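Lmo2125 protein (Listeria monocytogenes serovar 1/2a, PDB 5TU0) binds maltose and, as a lipoprotein of the solute-binding family, probably delivers it to a membrane transporter for sugar uptake. Local coordinates at residues S139-S142 with R143-F146; D208-P211 with K212-D216; R318-A321 with K322-D326. The protein carries 2 engineered substitutions. One frame throughout, in Å; residues are numbered along the deposited sequence.

In the fold
Following the chain from the N terminus, the three contacts come in series: none nests in another and none crosses. Contact 1 closes a short turn after helix 132-138, from which the chain runs on toward strand 156-157. Contact 2 is the bend that joins helix 193-208 to helix 217-229. It packs against contact 1 at two places: Phe146 CG lies 3.6 Å from Pro211 CG, and Ser139 CB lies 3.7 Å from Val209 CG1. Contact 3, at the joint between helices 315-323 and 327-336, stands apart, its centre about 35 Å from that of contact 1 and its nearest atoms about 25 Å from those of contact 2.

Contact 1. Residues S139-S142 with R143-F146; sequences SKDS and RFAF
Asp141 folds its carboxylate forward over the start of the next turn and takes the backbone N of Arg143 on OD1, 3.0 Å away. The N-H approaches from above the carboxylate plane and the bond is fairly straight at hydrogen. With CG of Asp141 anti to its own N (chi1 -177°), the acid leans along the direction the chain is about to take, which is what brings OD1 over that N-H. The same oxygen also rests against the Arg143 side chain, with Asp141 OD1 3.2 Å from Arg143 CG.

Arg143 does not turn its charge to this acid. Its CG stands between backbone N and carbonyl carbon (chi1 71°), which sets CG by Asp141 OD1 and CD by OD2, and the bend at chi3 then leads the guanidinium away. Asp141 OD2 and Arg143 NE, 4.9 Å apart, form no salt bridge, and any attraction between the opposite charges is probably modest. Arg143 CG also sits 3.3 Å above the plane of the Phe144 ring, over its centre. The rim of that ring reaches back to Asp141, with Phe144 CD2 4.0 Å from Asp141 CB, and the ring also packs on Ala234.

Two backbone bonds close the turn, Phe144 N to Asp141 O at 3.1 Å and Ala145 N to Ser142 O at 2.9 Å. Asp141 O has a second donor in Asn153 ND2, and Phe144 O is held by Thr154 OG1, so the turn is tied to the segment that returns toward strand 156-157. An Asx turn at Asp141 laid over two consecutive i to i+3 beta turns, together a short stretch of 3-10 geometry at the surface, is the motif here.

Contact 2. Residues D208-P211 with K212-D216; sequences DVWP and KGMQD
Met214 lays its methyl over the face of the Trp210 indole, CE standing 3.9 Å from the centroid of the six-membered ring and only 7° off its normal. This is a Met-aromatic contact with a CH-pi component; in the loop between helix 193-208 and helix 217-229 it joins Trp210, just ahead of the 3-10 turn 212-215, to Met214 within that turn. The sulfur takes a more distant place, SD lying above the five-membered ring at 5.2 Å from its centroid. Bends at both chi2 and chi3, -66° and -71°, curl the thioether back so that CE comes down on the ring. Nearer the backbone, Met214 CG is 3.8 Å from Trp210 CB, and the two chains slant across each other.

The indole is fixed in its turn: NE1 bonds to Phe156 O, and Phe206 meets the ring edge-to-face. Leu157, Phe223 and Ile224 pack on Met214, so the pair is buried between strand 156-157 and helix 217-229.

Pro211 O closes the turn by accepting Met214 N at 3.0 Å, with the donor well above the carbonyl plane. Water 1 lies 3.0 Å from Pro211 O and gives this carbonyl a second partner, while Gln215 NE2 donates to the water. The other end of that amide is held by the Lys212 chain, which is bent at chi2 and brings its ammonium round to Gln215, three residues on: Lys212 NZ donates to Gln215 OE1 at 3.0 Å, from above the carbonyl plane.

Contact 3. Residues R318-A321 with K322-D326; sequences RDTA and KSKND
Ala321 and Lys324 meet where helix 315-323 runs out, and Lys324 N donates to Ala321 O over 3.1 Å. This is an i to i+3 bond, and its donor stands far above the carbonyl plane. Lys324 CB and CG rest on the same oxygen, CG at 3.4 Å from Ala321 O. The bend at chi2 (-57°) then turns the rest of the chain back along the helix, and Lys324 CE passes Thr320 CG2 at 4.2 Å.

Just before it, the i to i+4 bonds of the helix still hold, with donors nearer the carbonyl planes. Lys322 N bonds to Arg318 O and Ser323 N to Asp319 O, the latter at 3.1 Å. In the conformer of Ser323 given here, one of two, OG would also donate to Asp319 O from the opposite face of the carbonyl plane. Lys322 has its CB 3.5 Å from Asp319 O, and its extended chain leads off the turn, leaving Lys322 NZ 6.6 Å from Asp319 OD1, where any attraction is probably weak.

Beyond this shell, water 2 bridges the end of the helix to the chain ahead: it is 2.8 Å from Ala321 O and accepts from Asp326 N. Asn325, with a positive phi of 59°, turns the chain out of the helix and bonds Asn330 ND2 through OD1. Asp326 then takes the N-cap position of helix 327-336.

Arg318, at the start of this segment, is held through NE on Pro312 O and through NH2 on Ala313 O and in a salt bridge with Asp96, while Thr320 OG1 bonds to Glu302. The joint thus lies with Ala321 against Tyr305 of helix 298-308 and Pro312 of strand 311-312, and with Arg318 and Lys322 against Ile333 of helix 327-336.

Contact 1. Residues S139-S142 with R143-F146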
ATOM      1  N   SER A 139     -12.451  15.725 -17.473  1.00 33.04           N
ATOM      2  CA  SER A 139     -11.227  16.392 -17.955  1.00 33.76           C
ATOM      3  C   SER A 139     -11.469  17.358 -19.111  1.00 35.04           C
ATOM      4  O   SER A 139     -10.511  17.975 -19.573  1.00 33.29           O
ATOM      5  CB  SER A 139     -10.157  15.397 -18.435  1.00 34.09           C
ATOM      6  OG  SER A 139     -10.440  14.922 -19.757  1.00 34.73           O
ATOM      7  N   LYS A 140     -12.710  17.418 -19.603  1.00 35.96           N
ATOM      8  CA  LYS A 140     -13.111  18.340 -20.678  1.00 38.34           C
ATOM      9  C   LYS A 140     -14.018  19.426 -20.129  1.00 37.08           C
ATOM     10  O   LYS A 140     -14.518  20.236 -20.883  1.00 36.93           O
ATOM     11  CB  LYS A 140     -13.838  17.598 -21.804  1.00 41.81           C
ATOM     12  CG  LYS A 140     -12.977  16.570 -22.524  1.00 44.34           C
ATOM     13  CD  LYS A 140     -13.821  15.734 -23.474  1.00 47.88           C
ATOM     14  CE  LYS A 140     -13.030  14.581 -24.070  1.00 50.80           C
ATOM     15  NZ  LYS A 140     -13.909  13.624 -24.801  1.00 53.29           N
ATOM     16  N   ASP A 141     -14.249  19.425 -18.815  1.00 34.84           N
ATOM     17  CA  ASP A 141     -15.063  20.451 -18.183  1.00 36.64           C
ATOM     18  C   ASP A 141     -14.112  21.622 -17.975  1.00 35.59           C
ATOM     19  O   ASP A 141     -13.162  21.531 -17.197  1.00 33.91           O
ATOM     20  CB  ASP A 141     -15.636  19.930 -16.858  1.00 36.84           C
ATOM     21  CG  ASP A 141     -16.553  20.921 -16.172  1.00 39.41           C
ATOM     22  OD1 ASP A 141     -16.449  22.144 -16.405  1.00 38.36           O
ATOM     23  OD2 ASP A 141     -17.378  20.464 -15.350  1.00 42.57           O
ATOM     24  N   SER A 142     -14.344  22.725 -18.678  1.00 35.98           N
ATOM     25  CA  SER A 142     -13.419  23.838 -18.557  1.00 36.90           C
ATOM     26  C   SER A 142     -13.381  24.542 -17.198  1.00 36.22           C
ATOM     27  O   SER A 142     -12.480  25.336 -16.964  1.00 35.90           O
ATOM     28  CB  SER A 142     -13.547  24.791 -19.738  1.00 40.82           C
ATOM     29  OG  SER A 142     -12.939  24.161 -20.865  1.00 43.81           O
ATOM     30  N   ARG A 143     -14.300  24.224 -16.280  1.00 36.40           N
ATOM     31  CA  ARG A 143     -14.195  24.823 -14.927  1.00 38.15           C
ATOM     32  C   ARG A 143     -12.853  24.411 -14.283  1.00 36.98           C
ATOM     33  O   ARG A 143     -12.375  25.066 -13.366  1.00 37.13           O
ATOM     34  CB  ARG A 143     -15.386  24.453 -14.012  1.00 39.41           C
ATOM     35  CG  ARG A 143     -15.411  23.005 -13.548  1.00 39.91           C
ATOM     36  CD  ARG A 143     -16.670  22.650 -12.765  1.00 41.44           C
ATOM     37  NE  ARG A 143     -16.698  23.329 -11.465  1.00 44.33           N
ATOM     38  CZ  ARG A 143     -17.630  23.145 -10.522  1.00 45.46           C
ATOM     39  NH1 ARG A 143     -17.560  23.831  -9.381  1.00 45.45           N
ATOM     40  NH2 ARG A 143     -18.626  22.283 -10.706  1.00 45.04           N
ATOM     41  N   PHE A 144     -12.255  23.332 -14.800  1.00 36.35           N
ATOM     42  CA  PHE A 144     -10.975  22.808 -14.302  1.00 35.64           C
ATOM     43  C   PHE A 144      -9.814  23.051 -15.281  1.00 35.71           C
ATOM     44  O   PHE A 144      -8.774  22.419 -15.174  1.00 35.36           O
ATOM     45  CB  PHE A 144     -11.107  21.313 -14.000  1.00 34.35           C
ATOM     46  CG  PHE A 144     -12.297  20.982 -13.157  1.00 34.42           C
ATOM     47  CD1 PHE A 144     -12.429  21.534 -11.884  1.00 35.52           C
ATOM     48  CD2 PHE A 144     -13.283  20.124 -13.624  1.00 33.99           C
ATOM     49  CE1 PHE A 144     -13.531  21.248 -11.095  1.00 35.65           C
ATOM     50  CE2 PHE A 144     -14.390  19.834 -12.838  1.00 35.07           C
ATOM     51  CZ  PHE A 144     -14.507  20.391 -11.567  1.00 35.50           C
ATOM     52  N   ALA A 145      -9.998  23.974 -16.223  1.00 36.84           N
ATOM     53  CA  ALA A 145      -8.958  24.301 -17.195  1.00 37.23           C
ATOM     54  C   ALA A 145      -7.717  24.828 -16.483  1.00 37.49           C
ATOM     55  O   ALA A 145      -7.815  25.489 -15.444  1.00 37.21           O
ATOM     56  CB  ALA A 145      -9.463  25.338 -18.200  1.00 38.47           C
ATOM     57  N   PHE A 146      -6.559  24.491 -17.037  1.00 37.41           N
ATOM     58  CA  PHE A 146      -5.266  24.920 -16.514  1.00 38.29           C
ATOM     59  C   PHE A 146      -4.819  25.946 -17.538  1.00 39.04           C
ATOM     60  O   PHE A 146      -4.104  25.638 -18.483  1.00 38.62           O
ATOM     61  CB  PHE A 146      -4.331  23.719 -16.417  1.00 36.85           C
ATOM     62  CG  PHE A 146      -3.049  24.001 -15.702  1.00 36.93           C
ATOM     63  CD1 PHE A 146      -3.010  24.020 -14.316  1.00 38.43           C
ATOM     64  CD2 PHE A 146      -1.885  24.201 -16.401  1.00 37.40           C
ATOM     65  CE1 PHE A 146      -1.824  24.251 -13.639  1.00 38.55           C
ATOM     66  CE2 PHE A 146      -0.698  24.442 -15.738  1.00 38.33           C
ATOM     67  CZ  PHE A 146      -0.666  24.467 -14.355  1.00 38.89           C
TER

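Contact 2. Residues D208-P211 with K212-D216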
ATOM      1  N   ASP A 208      -2.362  14.423 -23.946  1.00 31.60           N
ATOM      2  CA  ASP A 208      -3.543  15.173 -24.414  1.00 32.71           C
ATOM      3  C   ASP A 208      -4.308  15.989 -23.391  1.00 32.62           C
ATOM      4  O   ASP A 208      -5.081  16.864 -23.774  1.00 33.67           O
ATOM      5  CB  ASP A 208      -4.571  14.211 -25.024  1.00 33.74           C
ATOM      6  CG  ASP A 208      -4.012  13.380 -26.153  1.00 34.89           C
ATOM      7  OD1 ASP A 208      -2.948  13.704 -26.690  1.00 36.49           O
ATOM      8  OD2 ASP A 208      -4.663  12.389 -26.507  1.00 39.66           O
ATOM      9  N   VAL A 209      -4.125  15.725 -22.113  1.00 30.32           N
ATOM     10  CA  VAL A 209      -4.956  16.369 -21.099  1.00 30.79           C
ATOM     11  C   VAL A 209      -4.176  17.147 -20.050  1.00 29.53           C
ATOM     12  O   VAL A 209      -4.460  18.292 -19.767  1.00 29.00           O
ATOM     13  CB  VAL A 209      -5.734  15.268 -20.325  1.00 31.53           C
ATOM     14  CG1 VAL A 209      -6.528  15.834 -19.149  1.00 32.68           C
ATOM     15  CG2 VAL A 209      -6.632  14.477 -21.257  1.00 32.66           C
ATOM     16  N   TRP A 210      -3.174  16.510 -19.468  1.00 27.35           N
ATOM     17  CA  TRP A 210      -2.511  17.105 -18.329  1.00 27.02           C
ATOM     18  C   TRP A 210      -1.474  18.218 -18.530  1.00 27.54           C
ATOM     19  O   TRP A 210      -0.795  18.282 -19.562  1.00 26.90           O
ATOM     20  CB  TRP A 210      -1.860  16.003 -17.483  1.00 26.36           C
ATOM     21  CG  TRP A 210      -2.804  15.127 -16.779  1.00 25.74           C
ATOM     22  CD1 TRP A 210      -4.060  15.450 -16.316  1.00 26.01           C
ATOM     23  CD2 TRP A 210      -2.529  13.806 -16.295  1.00 24.80           C
ATOM     24  NE1 TRP A 210      -4.602  14.376 -15.642  1.00 25.40           N
ATOM     25  CE2 TRP A 210      -3.685  13.360 -15.616  1.00 24.44           C
ATOM     26  CE3 TRP A 210      -1.436  12.939 -16.413  1.00 24.71           C
ATOM     27  CZ2 TRP A 210      -3.767  12.094 -15.037  1.00 24.58           C
ATOM     28  CZ3 TRP A 210      -1.526  11.660 -15.827  1.00 24.14           C
ATOM     29  CH2 TRP A 210      -2.683  11.262 -15.158  1.00 23.58           C
ATOM     30  N   PRO A 211      -1.345  19.088 -17.512  1.00 28.45           N
ATOM     31  CA  PRO A 211      -0.285  20.076 -17.479  1.00 30.02           C
ATOM     32  C   PRO A 211       1.071  19.361 -17.530  1.00 29.79           C
ATOM     33  O   PRO A 211       1.197  18.215 -17.024  1.00 27.56           O
ATOM     34  CB  PRO A 211      -0.463  20.752 -16.115  1.00 30.80           C
ATOM     35  CG  PRO A 211      -1.873  20.553 -15.759  1.00 30.14           C
ATOM     36  CD  PRO A 211      -2.275  19.249 -16.381  1.00 29.32           C
ATOM     37  N   LYS A 212       2.050  20.027 -18.133  1.00 30.84           N
ATOM     38  CA  LYS A 212       3.408  19.499 -18.294  1.00 31.57           C
ATOM     39  C   LYS A 212       4.019  19.035 -16.995  1.00 31.12           C
ATOM     40  O   LYS A 212       4.729  18.026 -16.964  1.00 31.50           O
ATOM     41  CB  LYS A 212       4.322  20.550 -18.930  1.00 34.00           C
ATOM     42  CG  LYS A 212       5.681  20.032 -19.361  1.00 34.84           C
ATOM     43  CD  LYS A 212       5.514  18.909 -20.363  1.00 35.03           C
ATOM     44  CE  LYS A 212       6.802  18.580 -21.070  1.00 35.60           C
ATOM     45  NZ  LYS A 212       6.580  17.480 -22.045  1.00 35.84           N
ATOM     46  N   GLY A 213       3.724  19.747 -15.918  1.00 30.88           N
ATOM     47  CA  GLY A 213       4.230  19.374 -14.596  1.00 30.50           C
ATOM     48  C   GLY A 213       3.924  17.948 -14.154  1.00 28.76           C
ATOM     49  O   GLY A 213       4.628  17.409 -13.312  1.00 27.86           O
ATOM     50  N   MET A 214       2.885  17.324 -14.721  1.00 27.90           N
ATOM     51  CA  MET A 214       2.543  15.943 -14.335  1.00 27.00           C
ATOM     52  C   MET A 214       3.610  14.901 -14.757  1.00 26.72           C
ATOM     53  O   MET A 214       3.654  13.777 -14.204  1.00 26.48           O
ATOM     54  CB  MET A 214       1.154  15.549 -14.877  1.00 26.36           C
ATOM     55  CG  MET A 214       0.009  16.269 -14.196  1.00 26.48           C
ATOM     56  SD  MET A 214      -0.176  15.823 -12.459  1.00 27.26           S
ATOM     57  CE  MET A 214      -0.778  14.156 -12.645  1.00 26.89           C
ATOM     58  N   GLN A 215       4.466  15.276 -15.706  1.00 27.13           N
ATOM     59  CA  GLN A 215       5.534  14.396 -16.200  1.00 27.63           C
ATOM     60  C   GLN A 215       6.828  14.429 -15.381  1.00 28.50           C
ATOM     61  O   GLN A 215       7.682  13.561 -15.574  1.00 29.44           O
ATOM     62  CB  GLN A 215       5.858  14.741 -17.651  1.00 27.52           C
ATOM     63  CG  GLN A 215       4.669  14.531 -18.574  1.00 27.40           C
ATOM     64  CD  GLN A 215       4.920  15.020 -19.981  1.00 27.94           C
ATOM     65  OE1 GLN A 215       6.040  14.961 -20.483  1.00 28.36           O
ATOM     66  NE2 GLN A 215       3.864  15.503 -20.635  1.00 28.38           N
ATOM     67  N   ASP A 216       6.983  15.423 -14.497  1.00 29.36           N
ATOM     68  CA  ASP A 216       8.184  15.577 -13.661  1.00 29.87           C
ATOM     69  C   ASP A 216       7.955  14.806 -12.373  1.00 29.00           C
ATOM     70  O   ASP A 216       7.378  15.322 -11.418  1.00 29.10           O
ATOM     71  CB  ASP A 216       8.457  17.065 -13.391  1.00 32.87           C
ATOM     72  CG  ASP A 216       9.805  17.325 -12.720  1.00 34.63           C
ATOM     73  OD1 ASP A 216      10.684  16.456 -12.724  1.00 35.26           O
ATOM     74  OD2 ASP A 216       9.987  18.444 -12.208  1.00 38.45           O
TER
HETATM   75  O   HOH W   1       1.412  15.770 -18.664  1.00 24.33           O

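Contact 3. Residues R318-A321 with K322-D326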
ATOM      1  N   ARG A 318     -13.148  -6.016  10.142  1.00 32.48           N
ATOM      2  CA  ARG A 318     -13.281  -5.196   8.930  1.00 33.28           C
ATOM      3  C   ARG A 318     -14.762  -4.928   8.599  1.00 35.01           C
ATOM      4  O   ARG A 318     -15.107  -3.828   8.155  1.00 35.22           O
ATOM      5  CB  ARG A 318     -12.571  -5.847   7.749  1.00 32.92           C
ATOM      6  CG  ARG A 318     -12.369  -4.904   6.577  1.00 32.68           C
ATOM      7  CD  ARG A 318     -11.730  -5.622   5.399  1.00 32.70           C
ATOM      8  NE  ARG A 318     -10.525  -6.380   5.758  1.00 32.24           N
ATOM      9  CZ  ARG A 318      -9.834  -7.131   4.901  1.00 31.34           C
ATOM     10  NH1 ARG A 318     -10.206  -7.216   3.631  1.00 30.73           N
ATOM     11  NH2 ARG A 318      -8.775  -7.814   5.327  1.00 30.92           N
ATOM     12  N   ASP A 319     -15.625  -5.925   8.809  1.00 36.98           N
ATOM     13  CA  ASP A 319     -17.081  -5.752   8.622  1.00 39.64           C
ATOM     14  C   ASP A 319     -17.621  -4.706   9.596  1.00 39.20           C
ATOM     15  O   ASP A 319     -18.418  -3.850   9.207  1.00 39.20           O
ATOM     16  CB  ASP A 319     -17.846  -7.066   8.821  1.00 43.21           C
ATOM     17  CG  ASP A 319     -17.664  -8.044   7.666  1.00 46.81           C
ATOM     18  OD1 ASP A 319     -17.117  -7.655   6.607  1.00 50.95           O
ATOM     19  OD2 ASP A 319     -18.094  -9.210   7.809  1.00 50.57           O
ATOM     20  N   THR A 320     -17.190  -4.777  10.858  1.00 37.41           N
ATOM     21  CA  THR A 320     -17.605  -3.798  11.846  1.00 37.58           C
ATOM     22  C   THR A 320     -17.161  -2.387  11.404  1.00 37.17           C
ATOM     23  O   THR A 320     -17.904  -1.417  11.558  1.00 38.38           O
ATOM     24  CB  THR A 320     -17.022  -4.105  13.238  1.00 36.86           C
ATOM     25  OG1 THR A 320     -17.473  -5.393  13.682  1.00 36.80           O
ATOM     26  CG2 THR A 320     -17.454  -3.045  14.257  1.00 37.66           C
ATOM     27  N   ALA A 321     -15.954  -2.276  10.858  1.00 36.74           N
ATOM     28  CA  ALA A 321     -15.453  -0.965  10.412  1.00 36.41           C
ATOM     29  C   ALA A 321     -16.301  -0.435   9.273  1.00 37.71           C
ATOM     30  O   ALA A 321     -16.655   0.742   9.270  1.00 38.33           O
ATOM     31  CB  ALA A 321     -13.995  -1.046  10.008  1.00 35.43           C
ATOM     32  N   LYS A 322     -16.635  -1.315   8.327  1.00 38.87           N
ATOM     33  CA  LYS A 322     -17.486  -0.967   7.183  1.00 42.28           C
ATOM     34  C   LYS A 322     -18.862  -0.414   7.613  1.00 44.05           C
ATOM     35  O   LYS A 322     -19.374   0.527   6.996  1.00 43.30           O
ATOM     36  CB  LYS A 322     -17.688  -2.186   6.270  1.00 43.90           C
ATOM     37  CG  LYS A 322     -18.530  -1.903   5.033  1.00 47.00           C
ATOM     38  CD  LYS A 322     -18.638  -3.103   4.107  1.00 48.86           C
ATOM     39  CE  LYS A 322     -19.580  -2.786   2.949  1.00 53.00           C
ATOM     40  NZ  LYS A 322     -19.635  -3.851   1.902  1.00 54.38           N
ATOM     41  N   SER A 323     -19.433  -1.000   8.665  0.50 44.96           N
ATOM     42  CA  SER A 323     -20.732  -0.582   9.195  0.50 46.85           C
ATOM     43  C   SER A 323     -20.743   0.841   9.757  0.50 47.60           C
ATOM     44  O   SER A 323     -21.814   1.430   9.913  0.50 49.37           O
ATOM     45  CB  SER A 323     -21.185  -1.557  10.282  0.50 47.85           C
ATOM     46  OG  SER A 323     -21.308  -2.868   9.762  0.50 48.25           O
ATOM     47  N   LYS A 324     -19.567   1.389  10.062  1.00 46.94           N
ATOM     48  CA  LYS A 324     -19.456   2.771  10.598  1.00 48.19           C
ATOM     49  C   LYS A 324     -19.758   3.785   9.504  1.00 48.62           C
ATOM     50  O   LYS A 324     -19.944   4.962   9.782  1.00 50.30           O
ATOM     51  CB  LYS A 324     -18.063   3.079  11.161  1.00 48.10           C
ATOM     52  CG  LYS A 324     -17.560   2.150  12.259  1.00 49.11           C
ATOM     53  CD  LYS A 324     -18.465   2.076  13.466  1.00 51.09           C
ATOM     54  CE  LYS A 324     -17.841   1.169  14.509  1.00 51.26           C
ATOM     55  NZ  LYS A 324     -18.713   1.025  15.704  1.00 53.39           N
ATOM     56  N   ASN A 325     -19.740   3.312   8.261  1.00 47.36           N
ATOM     57  CA  ASN A 325     -20.079   4.113   7.095  1.00 46.91           C
ATOM     58  C   ASN A 325     -19.188   5.357   6.902  1.00 45.51           C
ATOM     59  O   ASN A 325     -19.678   6.429   6.555  1.00 46.59           O
ATOM     60  CB  ASN A 325     -21.575   4.478   7.127  1.00 49.75           C
ATOM     61  CG  ASN A 325     -22.096   4.926   5.775  1.00 51.61           C
ATOM     62  OD1 ASN A 325     -21.521   4.602   4.740  1.00 52.32           O
ATOM     63  ND2 ASN A 325     -23.190   5.664   5.778  1.00 54.63           N
ATOM     64  N   ASP A 326     -17.885   5.199   7.141  1.00 42.78           N
ATOM     65  CA  ASP A 326     -16.900   6.256   6.913  1.00 41.16           C
ATOM     66  C   ASP A 326     -16.431   6.088   5.463  1.00 39.46           C
ATOM     67  O   ASP A 326     -16.070   4.978   5.048  1.00 36.98           O
ATOM     68  CB  ASP A 326     -15.701   6.110   7.844  1.00 40.94           C
ATOM     69  CG  ASP A 326     -14.600   7.094   7.521  1.00 41.83           C
ATOM     70  OD1 ASP A 326     -14.894   8.303   7.439  1.00 45.01           O
ATOM     71  OD2 ASP A 326     -13.446   6.667   7.318  1.00 41.91           O
TER
HETATM   72  O   HOH W   2     -16.936   2.644   7.189  1.00 38.88           O